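Local coordinates for protein acyl-CoA thioesterase II TesB2 (Mycobacterium marinum, PDB 3U0A) that probably hydrolyses fatty acyl-CoA thioesters to free fatty acids and coenzyme A, at residues 52-57 with 86-92. Numbering follows the deposited sequence.
Sequences TVDPRY and GGSFVTR. With NA (sodium ion), chain G; SO4 (sulfate ion), chain I.
Two hydrogen bonds from Arg92 grip Thr52, just past helix 34-51: NH2 donates to Thr52 O (2.6 Å) and NE to Thr52 OG1 (2.7 Å). Arg92 has chi1 and chi2 m and chi3 t; its NH1 bonds Thr91 O (3.2 Å) and forms a salt bridge with Asp85. Val53 O, Val50 O and a water bind a sodium ion (2.7 Å from Val53 O). A type I turn, Asp54 to Tyr57, is closed by Tyr57 N to Asp54 O (2.9 Å); Asp54 OD1 accepts from Arg56 N (2.8 Å), an Asx turn. Gly86 to Ser88 turn the chain from strand 76-85 into extended Phe89 to Arg92, Gly86 N donating to Phe89 O (3.0 Å). CA atoms come nearest at Tyr57 and Phe89 (7.1 Å), and the Tyr57 ring edge meets Ser88 O (3.4 Å from CD2). Val90 (chi1 t) lays CG2 over a face of this ring (chi1 m), a CH-pi contact 3.8 Å from the centroid. Val53 CG2 touches Val90 CG1 (4.0 Å) and covers a guanidinium face, 3.8 Å from Arg92 NE. In this N-terminal hot-dog domain, a buried arginine thus ties the helix-to-strand connection to the sheet, its charge met by Asp85, its N-H groups also donating to Thr52 and Thr91.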
loop_
_atom_site.group_PDB
_atom_site.type_symbol
_atom_site.label_atom_id
_atom_site.label_comp_id
_atom_site.label_asym_id
_atom_site.label_seq_id
_atom_site.Cartn_x
_atom_site.Cartn_y
_atom_site.Cartn_z
ATOM N N THR A 52 13.809 1.297 -18.076
ATOM C CA THR A 52 13.214 2.369 -18.864
ATOM C C THR A 52 13.298 3.702 -18.138
ATOM O O THR A 52 12.783 4.708 -18.626
ATOM C CB THR A 52 11.710 2.094 -19.163
ATOM O OG1 THR A 52 10.931 2.280 -17.975
ATOM C CG2 THR A 52 11.520 0.692 -19.676
ATOM N N VAL A 53 13.943 3.707 -16.973
ATOM C CA VAL A 53 14.064 4.925 -16.148
ATOM C C VAL A 53 15.484 5.448 -16.135
ATOM O O VAL A 53 16.399 4.712 -15.902
ATOM C CB VAL A 53 13.536 4.684 -14.711
ATOM C CG1 VAL A 53 13.760 5.892 -13.817
ATOM C CG2 VAL A 53 12.073 4.288 -14.784
ATOM N N ASP A 54 15.625 6.730 -16.441
ATOM C CA ASP A 54 16.827 7.498 -16.138
ATOM C C ASP A 54 17.359 7.186 -14.722
ATOM O O ASP A 54 16.650 7.366 -13.746
ATOM C CB ASP A 54 16.500 8.983 -16.254
ATOM C CG ASP A 54 17.741 9.870 -16.131
ATOM O OD1 ASP A 54 18.582 9.640 -15.217
ATOM O OD2 ASP A 54 17.872 10.800 -16.972
ATOM N N PRO A 55 18.613 6.715 -14.613
ATOM C CA PRO A 55 19.103 6.264 -13.308
ATOM C C PRO A 55 19.333 7.361 -12.286
ATOM O O PRO A 55 19.502 7.035 -11.106
ATOM C CB PRO A 55 20.408 5.515 -13.623
ATOM C CG PRO A 55 20.719 5.766 -15.048
ATOM C CD PRO A 55 19.548 6.421 -15.715
ATOM N N ARG A 56 19.310 8.624 -12.716
ATOM C CA ARG A 56 19.222 9.771 -11.789
ATOM C C ARG A 56 17.985 9.677 -10.852
ATOM O O ARG A 56 17.956 10.269 -9.768
ATOM C CB ARG A 56 19.214 11.111 -12.572
ATOM N N TYR A 57 16.974 8.930 -11.276
ATOM C CA TYR A 57 15.785 8.727 -10.473
ATOM C C TYR A 57 15.801 7.332 -9.909
ATOM O O TYR A 57 15.926 6.360 -10.653
ATOM C CB TYR A 57 14.517 8.879 -11.295
ATOM C CG TYR A 57 14.380 10.161 -12.075
ATOM C CD1 TYR A 57 15.135 10.376 -13.210
ATOM C CD2 TYR A 57 13.440 11.122 -11.719
ATOM C CE1 TYR A 57 14.990 11.511 -13.959
ATOM C CE2 TYR A 57 13.268 12.258 -12.468
ATOM C CZ TYR A 57 14.056 12.455 -13.589
ATOM O OH TYR A 57 13.913 13.601 -14.358
ATOM N N GLY A 86 8.655 13.456 -15.442
ATOM C CA GLY A 86 8.802 14.848 -15.060
ATOM C C GLY A 86 10.202 15.132 -14.581
ATOM O O GLY A 86 11.117 14.330 -14.785
ATOM N N GLY A 87 10.365 16.274 -13.926
ATOM C CA GLY A 87 11.676 16.743 -13.487
ATOM C C GLY A 87 12.227 16.059 -12.245
ATOM O O GLY A 87 13.434 15.919 -12.115
ATOM N N SER A 88 11.334 15.666 -11.342
ATOM C CA SER A 88 11.696 15.056 -10.058
ATOM C C SER A 88 11.214 13.625 -9.940
ATOM O O SER A 88 11.844 12.820 -9.260
ATOM C CB SER A 88 11.087 15.843 -8.886
ATOM O OG SER A 88 11.719 17.100 -8.755
ATOM N N PHE A 89 10.088 13.326 -10.580
ATOM C CA PHE A 89 9.479 12.035 -10.470
ATOM C C PHE A 89 9.227 11.407 -11.863
ATOM O O PHE A 89 8.829 12.089 -12.828
ATOM C CB PHE A 89 8.161 12.161 -9.694
ATOM C CG PHE A 89 8.338 12.430 -8.206
ATOM C CD1 PHE A 89 8.502 13.722 -7.740
ATOM C CD2 PHE A 89 8.324 11.385 -7.275
ATOM C CE1 PHE A 89 8.664 13.976 -6.403
ATOM C CE2 PHE A 89 8.493 11.647 -5.924
ATOM C CZ PHE A 89 8.658 12.950 -5.495
ATOM N N VAL A 90 9.468 10.104 -11.961
ATOM C CA VAL A 90 9.103 9.337 -13.124
ATOM C C VAL A 90 8.201 8.209 -12.630
ATOM O O VAL A 90 8.399 7.660 -11.539
ATOM C CB VAL A 90 10.364 8.820 -13.847
ATOM C CG1 VAL A 90 10.034 7.720 -14.829
ATOM C CG2 VAL A 90 11.099 9.964 -14.558
ATOM N N THR A 91 7.165 7.888 -13.399
ATOM C CA THR A 91 6.259 6.802 -13.017
ATOM C C THR A 91 6.165 5.796 -14.136
ATOM O O THR A 91 6.081 6.191 -15.282
ATOM C CB THR A 91 4.829 7.321 -12.712
ATOM O OG1 THR A 91 4.891 8.415 -11.776
ATOM C CG2 THR A 91 3.961 6.206 -12.139
ATOM N N ARG A 92 6.138 4.510 -13.788
ATOM C CA ARG A 92 5.951 3.420 -14.743
ATOM C C ARG A 92 4.794 2.501 -14.382
ATOM O O ARG A 92 4.520 2.318 -13.197
ATOM C CB ARG A 92 7.227 2.598 -14.816
ATOM C CG ARG A 92 8.437 3.360 -15.358
ATOM C CD ARG A 92 8.231 3.783 -16.803
ATOM N NE ARG A 92 9.392 4.435 -17.405
ATOM C CZ ARG A 92 9.513 5.736 -17.645
ATOM N NH1 ARG A 92 8.545 6.613 -17.324
ATOM N NH2 ARG A 92 10.621 6.180 -18.202
HETATM NA NA NA G . 16.947 3.277 -13.660
HETATM S S SO4 I . 8.401 18.668 -9.477
HETATM O O1 SO4 I . 7.670 19.957 -9.223
HETATM O O2 SO4 I . 8.323 17.841 -8.204
HETATM O O3 SO4 I . 7.720 17.881 -10.558
HETATM O O4 SO4 I . 9.796 19.029 -9.943
HETATM O O HOH W 1 16.369 3.578 -11.339
#